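Local coordinates for outer membrane protein assembly factor BamA (Haemophilus ducreyi, PDB 4K3C), which probably assembles and inserts beta-barrel proteins into the outer membrane, as part of the Bam complex, at residues R86-E91 with V148-K153; N93-D98 with I154-T159. One frame throughout, in Å; residues are numbered along the deposited sequence.

Interaction 1: R86-E91 with V148-K153; sequences RKIRFE and VDIIYK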
ATOM      1  N   ARG A  86     -17.820  10.061  34.758  1.00116.90           N
ATOM      2  CA  ARG A  86     -17.407  11.413  35.110  1.00121.82           C
ATOM      3  C   ARG A  86     -16.293  11.902  34.179  1.00121.99           C
ATOM      4  O   ARG A  86     -16.463  12.882  33.448  1.00122.13           O
ATOM      5  CB  ARG A  86     -16.965  11.453  36.578  1.00121.32           C
ATOM      6  CG  ARG A  86     -16.971  12.830  37.220  1.00119.34           C
ATOM      7  CD  ARG A  86     -15.561  13.369  37.375  1.00114.42           C
ATOM      8  NE  ARG A  86     -14.684  12.439  38.085  1.00112.63           N
ATOM      9  CZ  ARG A  86     -14.468  12.461  39.398  1.00108.87           C
ATOM     10  NH1 ARG A  86     -15.068  13.365  40.156  1.00109.12           N
ATOM     11  NH2 ARG A  86     -13.649  11.577  39.955  1.00105.00           N
ATOM     12  N   LYS A  87     -15.160  11.206  34.204  1.00119.55           N
ATOM     13  CA  LYS A  87     -14.035  11.511  33.322  1.00110.08           C
ATOM     14  C   LYS A  87     -13.170  10.267  33.145  1.00101.79           C
ATOM     15  O   LYS A  87     -13.132   9.416  34.033  1.00100.18           O
ATOM     16  CB  LYS A  87     -13.203  12.656  33.901  1.00101.67           C
ATOM     17  CG  LYS A  87     -12.894  13.741  32.902  1.00 96.99           C
ATOM     18  CD  LYS A  87     -11.800  13.303  31.940  1.00 96.02           C
ATOM     19  CE  LYS A  87     -12.322  13.158  30.532  1.00 87.25           C
ATOM     20  NZ  LYS A  87     -13.102  14.365  30.172  1.00 81.94           N
ATOM     21  N   ILE A  88     -12.493  10.153  32.002  1.00 95.49           N
ATOM     22  CA  ILE A  88     -11.562   9.050  31.778  1.00 91.99           C
ATOM     23  C   ILE A  88     -10.125   9.552  31.909  1.00 86.68           C
ATOM     24  O   ILE A  88      -9.805  10.674  31.507  1.00 83.82           O
ATOM     25  CB  ILE A  88     -11.789   8.325  30.416  1.00111.98           C
ATOM     26  CG1 ILE A  88     -10.813   8.812  29.348  1.00110.32           C
ATOM     27  CG2 ILE A  88     -13.229   8.487  29.941  1.00113.54           C
ATOM     28  CD1 ILE A  88     -11.190  10.163  28.756  1.00113.79           C
ATOM     29  N   ARG A  89      -9.271   8.738  32.517  1.00 85.39           N
ATOM     30  CA  ARG A  89      -7.899   9.146  32.782  1.00 82.94           C
ATOM     31  C   ARG A  89      -6.924   8.014  32.503  1.00 81.91           C
ATOM     32  O   ARG A  89      -7.308   6.849  32.403  1.00 86.22           O
ATOM     33  CB  ARG A  89      -7.734   9.618  34.228  1.00 86.81           C
ATOM     34  CG  ARG A  89      -8.426  10.930  34.562  1.00 94.58           C
ATOM     35  CD  ARG A  89      -8.085  11.380  35.983  1.00108.28           C
ATOM     36  NE  ARG A  89      -7.950  10.257  36.916  1.00122.02           N
ATOM     37  CZ  ARG A  89      -8.888   9.869  37.780  1.00131.27           C
ATOM     38  NH1 ARG A  89     -10.049  10.509  37.841  1.00134.91           N
ATOM     39  NH2 ARG A  89      -8.667   8.837  38.587  1.00134.01           N
ATOM     40  N   PHE A  90      -5.654   8.363  32.381  1.00 77.43           N
ATOM     41  CA  PHE A  90      -4.635   7.369  32.102  1.00 73.01           C
ATOM     42  C   PHE A  90      -3.557   7.361  33.180  1.00 74.47           C
ATOM     43  O   PHE A  90      -3.300   8.378  33.835  1.00 77.73           O
ATOM     44  CB  PHE A  90      -4.011   7.634  30.736  1.00 69.62           C
ATOM     45  CG  PHE A  90      -5.015   7.778  29.628  1.00 75.75           C
ATOM     46  CD1 PHE A  90      -5.544   6.660  29.006  1.00 61.04           C
ATOM     47  CD2 PHE A  90      -5.424   9.032  29.199  1.00 80.07           C
ATOM     48  CE1 PHE A  90      -6.457   6.792  27.986  1.00 62.06           C
ATOM     49  CE2 PHE A  90      -6.349   9.166  28.176  1.00 60.94           C
ATOM     50  CZ  PHE A  90      -6.858   8.046  27.570  1.00 61.63           C
ATOM     51  N   GLU A  91      -2.938   6.203  33.376  1.00 69.05           N
ATOM     52  CA  GLU A  91      -1.795   6.122  34.262  1.00 74.16           C
ATOM     53  C   GLU A  91      -0.814   5.072  33.774  1.00 75.94           C
ATOM     54  O   GLU A  91      -1.194   4.167  33.036  1.00 75.35           O
ATOM     55  CB  GLU A  91      -2.219   5.891  35.714  1.00 77.41           C
ATOM     56  CG  GLU A  91      -2.997   4.635  35.992  1.00 79.74           C
ATOM     57  CD  GLU A  91      -3.601   4.648  37.391  1.00 82.84           C
ATOM     58  OE1 GLU A  91      -4.184   5.690  37.780  1.00 70.46           O
ATOM     59  OE2 GLU A  91      -3.489   3.622  38.098  1.00 89.15           O
ATOM     60  N   VAL A 148     -18.800   7.069  37.733  1.00133.40           N
ATOM     61  CA  VAL A 148     -17.520   6.357  37.636  1.00124.79           C
ATOM     62  C   VAL A 148     -16.455   7.076  36.829  1.00116.81           C
ATOM     63  O   VAL A 148     -16.734   7.708  35.805  1.00116.35           O
ATOM     64  CB  VAL A 148     -17.636   4.939  37.018  1.00103.88           C
ATOM     65  CG1 VAL A 148     -18.317   3.975  37.975  1.00108.26           C
ATOM     66  CG2 VAL A 148     -18.321   4.988  35.653  1.00105.05           C
ATOM     67  N   ASP A 149     -15.223   6.947  37.307  1.00111.21           N
ATOM     68  CA  ASP A 149     -14.047   7.271  36.522  1.00100.61           C
ATOM     69  C   ASP A 149     -13.550   5.970  35.915  1.00 93.88           C
ATOM     70  O   ASP A 149     -13.461   4.952  36.603  1.00 97.03           O
ATOM     71  CB  ASP A 149     -12.961   7.880  37.408  1.00 98.00           C
ATOM     72  CG  ASP A 149     -13.220   9.337  37.738  1.00 97.96           C
ATOM     73  OD1 ASP A 149     -13.669  10.075  36.831  1.00 97.91           O
ATOM     74  OD2 ASP A 149     -12.970   9.739  38.900  1.00 93.76           O
ATOM     75  N   ILE A 150     -13.244   5.991  34.624  1.00 85.97           N
ATOM     76  CA  ILE A 150     -12.641   4.832  33.979  1.00 93.40           C
ATOM     77  C   ILE A 150     -11.162   5.080  33.610  1.00 95.74           C
ATOM     78  O   ILE A 150     -10.850   5.831  32.676  1.00 93.45           O
ATOM     79  CB  ILE A 150     -13.476   4.375  32.766  1.00 95.93           C
ATOM     80  CG1 ILE A 150     -12.647   3.487  31.835  1.00 98.01           C
ATOM     81  CG2 ILE A 150     -14.030   5.577  32.020  1.00 95.23           C
ATOM     82  CD1 ILE A 150     -13.425   2.998  30.635  1.00103.10           C
ATOM     83  N   ILE A 151     -10.262   4.449  34.367  1.00 95.70           N
ATOM     84  CA  ILE A 151      -8.819   4.644  34.203  1.00 91.84           C
ATOM     85  C   ILE A 151      -8.204   3.622  33.247  1.00 87.03           C
ATOM     86  O   ILE A 151      -8.625   2.467  33.206  1.00 92.18           O
ATOM     87  CB  ILE A 151      -8.069   4.600  35.571  1.00104.49           C
ATOM     88  CG1 ILE A 151      -7.196   3.343  35.695  1.00107.06           C
ATOM     89  CG2 ILE A 151      -9.051   4.702  36.730  1.00104.58           C
ATOM     90  CD1 ILE A 151      -6.589   3.135  37.072  1.00109.96           C
ATOM     91  N   TYR A 152      -7.217   4.050  32.468  1.00 80.73           N
ATOM     92  CA  TYR A 152      -6.479   3.118  31.623  1.00 83.80           C
ATOM     93  C   TYR A 152      -5.022   3.043  32.065  1.00 83.82           C
ATOM     94  O   TYR A 152      -4.287   4.024  31.976  1.00 89.98           O
ATOM     95  CB  TYR A 152      -6.570   3.512  30.152  1.00 84.57           C
ATOM     96  CG  TYR A 152      -7.904   3.222  29.498  1.00 88.20           C
ATOM     97  CD1 TYR A 152      -9.008   4.030  29.736  1.00 91.40           C
ATOM     98  CD2 TYR A 152      -8.053   2.155  28.619  1.00 89.65           C
ATOM     99  CE1 TYR A 152     -10.225   3.774  29.129  1.00 95.27           C
ATOM    100  CE2 TYR A 152      -9.269   1.891  28.007  1.00 92.15           C
ATOM    101  CZ  TYR A 152     -10.350   2.704  28.266  1.00 94.62           C
ATOM    102  OH  TYR A 152     -11.560   2.448  27.661  1.00 95.45           O
ATOM    103  N   LYS A 153      -4.618   1.873  32.551  1.00 75.18           N
ATOM    104  CA  LYS A 153      -3.272   1.658  33.063  1.00 68.42           C
ATOM    105  C   LYS A 153      -2.444   0.937  32.023  1.00 70.26           C
ATOM    106  O   LYS A 153      -2.678  -0.239  31.739  1.00 79.53           O
ATOM    107  CB  LYS A 153      -3.317   0.850  34.364  1.00 73.66           C
ATOM    108  CG  LYS A 153      -1.965   0.496  34.974  1.00 67.25           C
ATOM    109  CD  LYS A 153      -1.987   0.681  36.493  1.00 75.53           C
ATOM    110  CE  LYS A 153      -0.996  -0.245  37.189  1.00 79.84           C
ATOM    111  NZ  LYS A 153      -1.346  -1.686  36.998  1.00 83.73           N
TER

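Interaction 2: N93-D98 with I154-T159; sequences NDVTAD and IKERNT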
ATOM      1  N   ASN A  93       1.559   6.028  31.896  1.00 62.40           N
ATOM      2  CA  ASN A  93       1.992   6.636  30.643  1.00 49.95           C
ATOM      3  C   ASN A  93       3.096   7.646  30.837  1.00 53.74           C
ATOM      4  O   ASN A  93       2.870   8.849  30.696  1.00 57.27           O
ATOM      5  CB  ASN A  93       0.815   7.288  29.909  1.00 51.04           C
ATOM      6  CG  ASN A  93       0.050   8.272  30.774  1.00 62.33           C
ATOM      7  OD1 ASN A  93      -0.196   8.023  31.956  1.00 60.74           O
ATOM      8  ND2 ASN A  93      -0.331   9.407  30.184  1.00 52.46           N
ATOM      9  N   ASP A  94       4.293   7.157  31.146  1.00 51.89           N
ATOM     10  CA  ASP A  94       5.382   8.037  31.548  1.00 63.35           C
ATOM     11  C   ASP A  94       5.981   8.776  30.374  1.00 61.18           C
ATOM     12  O   ASP A  94       6.373   9.946  30.484  1.00 64.97           O
ATOM     13  CB  ASP A  94       6.458   7.255  32.292  1.00 68.02           C
ATOM     14  CG  ASP A  94       5.941   6.666  33.580  1.00 77.83           C
ATOM     15  OD1 ASP A  94       5.248   7.400  34.325  1.00 74.96           O
ATOM     16  OD2 ASP A  94       6.204   5.470  33.836  1.00 85.36           O
ATOM     17  N   VAL A  95       6.051   8.104  29.239  1.00 50.76           N
ATOM     18  CA  VAL A  95       6.644   8.766  28.101  1.00 49.57           C
ATOM     19  C   VAL A  95       5.570   9.234  27.140  1.00 51.01           C
ATOM     20  O   VAL A  95       5.764  10.239  26.460  1.00 57.15           O
ATOM     21  CB  VAL A  95       7.771   7.925  27.409  1.00 50.08           C
ATOM     22  CG1 VAL A  95       8.137   6.701  28.245  1.00 48.11           C
ATOM     23  CG2 VAL A  95       7.382   7.532  25.986  1.00 42.40           C
ATOM     24  N   THR A  96       4.420   8.561  27.126  1.00 42.65           N
ATOM     25  CA  THR A  96       3.446   8.798  26.045  1.00 60.58           C
ATOM     26  C   THR A  96       2.837  10.203  25.952  1.00 71.28           C
ATOM     27  O   THR A  96       3.519  11.104  25.463  1.00 85.14           O
ATOM     28  CB  THR A  96       2.443   7.642  25.869  1.00 56.53           C
ATOM     29  OG1 THR A  96       3.170   6.481  25.446  1.00 44.33           O
ATOM     30  CG2 THR A  96       1.432   7.948  24.787  1.00 57.86           C
ATOM     31  N   ALA A  97       1.605  10.404  26.414  1.00 46.19           N
ATOM     32  CA  ALA A  97       0.871  11.676  26.221  1.00 50.99           C
ATOM     33  C   ALA A  97      -0.590  11.433  26.441  1.00 60.27           C
ATOM     34  O   ALA A  97      -1.151  10.482  25.895  1.00 64.72           O
ATOM     35  CB  ALA A  97       1.050  12.252  24.822  1.00 45.64           C
ATOM     36  N   ASP A  98      -1.222  12.306  27.211  1.00 68.50           N
ATOM     37  CA  ASP A  98      -2.659  12.225  27.381  1.00 69.20           C
ATOM     38  C   ASP A  98      -3.264  12.287  25.992  1.00 72.24           C
ATOM     39  O   ASP A  98      -4.178  11.538  25.680  1.00 76.95           O
ATOM     40  CB  ASP A  98      -3.172  13.369  28.248  1.00 66.20           C
ATOM     41  CG  ASP A  98      -4.634  13.230  28.574  1.00 87.81           C
ATOM     42  OD1 ASP A  98      -5.472  13.703  27.769  1.00 93.77           O
ATOM     43  OD2 ASP A  98      -4.953  12.637  29.630  1.00 95.49           O
ATOM     44  N   ILE A 154      -1.474   1.642  31.445  1.00 66.66           N
ATOM     45  CA  ILE A 154      -0.638   1.040  30.413  1.00 58.51           C
ATOM     46  C   ILE A 154       0.814   0.794  30.847  1.00 70.84           C
ATOM     47  O   ILE A 154       1.342   1.462  31.737  1.00 72.36           O
ATOM     48  CB  ILE A 154      -0.724   1.822  29.075  1.00 67.56           C
ATOM     49  CG1 ILE A 154       0.640   2.355  28.654  1.00 72.56           C
ATOM     50  CG2 ILE A 154      -1.720   2.959  29.192  1.00 69.38           C
ATOM     51  CD1 ILE A 154       0.985   3.683  29.235  1.00 75.61           C
ATOM     52  N   LYS A 155       1.430  -0.213  30.233  1.00 71.41           N
ATOM     53  CA  LYS A 155       2.864  -0.434  30.327  1.00 71.99           C
ATOM     54  C   LYS A 155       3.478  -0.022  28.995  1.00 69.82           C
ATOM     55  O   LYS A 155       3.210  -0.644  27.966  1.00 72.02           O
ATOM     56  CB  LYS A 155       3.166  -1.905  30.618  1.00 74.08           C
ATOM     57  CG  LYS A 155       4.648  -2.247  30.680  1.00 79.17           C
ATOM     58  CD  LYS A 155       5.288  -1.649  31.913  1.00 91.64           C
ATOM     59  CE  LYS A 155       6.803  -1.520  31.767  1.00 97.09           C
ATOM     60  NZ  LYS A 155       7.425  -0.949  33.009  1.00 96.92           N
ATOM     61  N   GLU A 156       4.277   1.042  29.015  1.00 63.68           N
ATOM     62  CA  GLU A 156       4.964   1.527  27.820  1.00 59.27           C
ATOM     63  C   GLU A 156       5.854   0.422  27.302  1.00 59.54           C
ATOM     64  O   GLU A 156       6.207  -0.494  28.047  1.00 63.82           O
ATOM     65  CB  GLU A 156       5.840   2.732  28.158  1.00 63.99           C
ATOM     66  CG  GLU A 156       5.097   3.923  28.742  1.00 69.84           C
ATOM     67  CD  GLU A 156       4.582   4.862  27.679  1.00 60.24           C
ATOM     68  OE1 GLU A 156       4.584   4.479  26.492  1.00 59.32           O
ATOM     69  OE2 GLU A 156       4.196   5.990  28.030  1.00 58.30           O
ATOM     70  N   ARG A 157       6.242   0.497  26.042  1.00 47.84           N
ATOM     71  CA  ARG A 157       7.032  -0.582  25.499  1.00 55.55           C
ATOM     72  C   ARG A 157       8.004  -0.093  24.438  1.00 52.66           C
ATOM     73  O   ARG A 157       7.782   0.953  23.831  1.00 50.60           O
ATOM     74  CB  ARG A 157       6.116  -1.668  24.938  1.00 58.92           C
ATOM     75  CG  ARG A 157       5.736  -1.478  23.485  1.00 68.97           C
ATOM     76  CD  ARG A 157       5.300  -2.801  22.886  1.00 82.20           C
ATOM     77  NE  ARG A 157       5.234  -2.726  21.432  1.00 84.68           N
ATOM     78  CZ  ARG A 157       5.750  -3.632  20.612  1.00 78.11           C
ATOM     79  NH1 ARG A 157       6.367  -4.698  21.112  1.00 71.21           N
ATOM     80  NH2 ARG A 157       5.641  -3.471  19.296  1.00 75.64           N
ATOM     81  N   ASN A 158       9.079  -0.855  24.227  1.00 55.92           N
ATOM     82  CA  ASN A 158      10.088  -0.525  23.224  1.00 59.31           C
ATOM     83  C   ASN A 158       9.490  -0.479  21.810  1.00 57.70           C
ATOM     84  O   ASN A 158       9.180  -1.506  21.213  1.00 66.93           O
ATOM     85  CB  ASN A 158      11.269  -1.504  23.284  1.00 65.77           C
ATOM     86  CG  ASN A 158      12.477  -1.022  22.474  1.00 78.04           C
ATOM     87  OD1 ASN A 158      12.404  -0.017  21.764  1.00 85.37           O
ATOM     88  ND2 ASN A 158      13.596  -1.741  22.582  1.00 77.76           N
ATOM     89  N   THR A 159       9.341   0.729  21.286  1.00 45.89           N
ATOM     90  CA  THR A 159       8.694   0.940  20.005  1.00 48.81           C
ATOM     91  C   THR A 159       9.742   1.257  18.954  1.00 50.97           C
ATOM     92  O   THR A 159       9.449   1.819  17.896  1.00 50.83           O
ATOM     93  CB  THR A 159       7.654   2.058  20.109  1.00 49.07           C
ATOM     94  OG1 THR A 159       8.083   3.019  21.093  1.00 47.62           O
ATOM     95  CG2 THR A 159       6.313   1.476  20.547  1.00 47.16           C
TER

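Interaction 1: R86-E91 with V148-K153
Asp-149 OD1 takes two N-H groups from the neighbouring strand. Arg-86 NE binds Asp-149 OD1 at 2.9 Å, in the guanidinium plane and on the syn side of the carboxylate. The backbone N of Lys-87 adds a weak bond. Guanidinium and carboxylate are nearly coplanar, with 26° between their planes. Arg-86 CG stands anti to its backbone N (chi1 -160°), and the chain bends at chi2 and chi3; the guanidinium meets Asp-149 at its edge. Arg-89 reaches the other oxygen. Its NH1 lies 3.2 Å from Asp-149 OD2, in a salt bridge with a weak hydrogen bond, and the two planes are steeply inclined at 72°. The position of OD2 is less certain. Two cations around one acid would probably favour its charged form.

The backbones run parallel. Tyr-152 N bonds to Arg-89 O at 2.8 Å, and Glu-91 N to Tyr-152 O at 2.9 Å. The links from Ile-150 N to Lys-87 O and from Arg-89 N to Ile-150 O are weaker.

Ile-88, Ile-150, Phe-90 and Tyr-152 share the apolar face. The two isoleucines lie side by side, CG2 to CG2 at 3.7 Å. Phe-90 and Tyr-152 also point the same way, and Phe-90 CD1 rests on Tyr-152 CB at 3.5 Å. Helix 119-125 packs on Tyr-152, and Leu-101 of helix 98-101 on Phe-90. On the other face the carboxylate of Glu-91 lies against Ile-151 CD1. This is the central parallel strand pair of a POTRA domain, a mixed sheet with helices over one face.

Interaction 2: N93-D98 with I154-T159
Glu-156 turns its carboxylate to the loop and takes three hydrogen bonds from Val-95 and Thr-96. Two of them come from backbone N-H groups and share Glu-156 OE2: Thr-96 N at 2.7 Å and Val-95 N at 3.1 Å. Both arrive from the same face of the carboxylate plane. Thr-96 N stays on the syn side, 26° out of that plane, while Val-95 N sits higher above it. The third bond comes from a side chain. Thr-96 OG1 donates to the syn lone pair of Glu-156 OE1 at 2.7 Å. The bend at chi2 (-88°) of Glu-156 places CD beside Thr-96 OG1. Together the bonds hold the loop at both carboxylate oxygens.

Van der Waals contacts are fewer. Ile-154 CD1 packs against the backbone and CB of Asn-93, with CD1 to Asn-93 CA at 3.4 Å. Val-95 CG1 lies beside the carboxylate, 4.0 Å from Glu-156 OE2.

The loop leads from strand 84-91 into helix 98-101, where Ala-97 is the N-cap residue. Leu-101 of that helix touches Asn-93, Thr-96 and Ile-154. Tyr-131 of strand 131-136 meets Thr-96 and Ile-154, and Asn-184 of barrel strand 175-185 bonds to Thr-96 OG1.

In the fold
Both interactions lie in the POTRA domain next to the barrel and use strand 147-156. Interaction 1 pairs its earlier part with strand 84-91. Interaction 2 joins its last residues to the loop after that partner strand. A probable hydrogen bond from Ile-154 N to Glu-91 O, 3.0 Å, connects them. Both are only partly buried. Interaction 1 is larger, with regular sheet bonding, a largely buried apolar face and a charged cluster whose arginines are exposed. Interaction 2 depends mainly on one carboxylate binding a loop, with buried Thr-96 and Ile-154 beside exposed loop residues. Helix 98-101 touches both, helix 119-125 packs on interaction 1, and the barrel is met at interaction 2, through Asn-184.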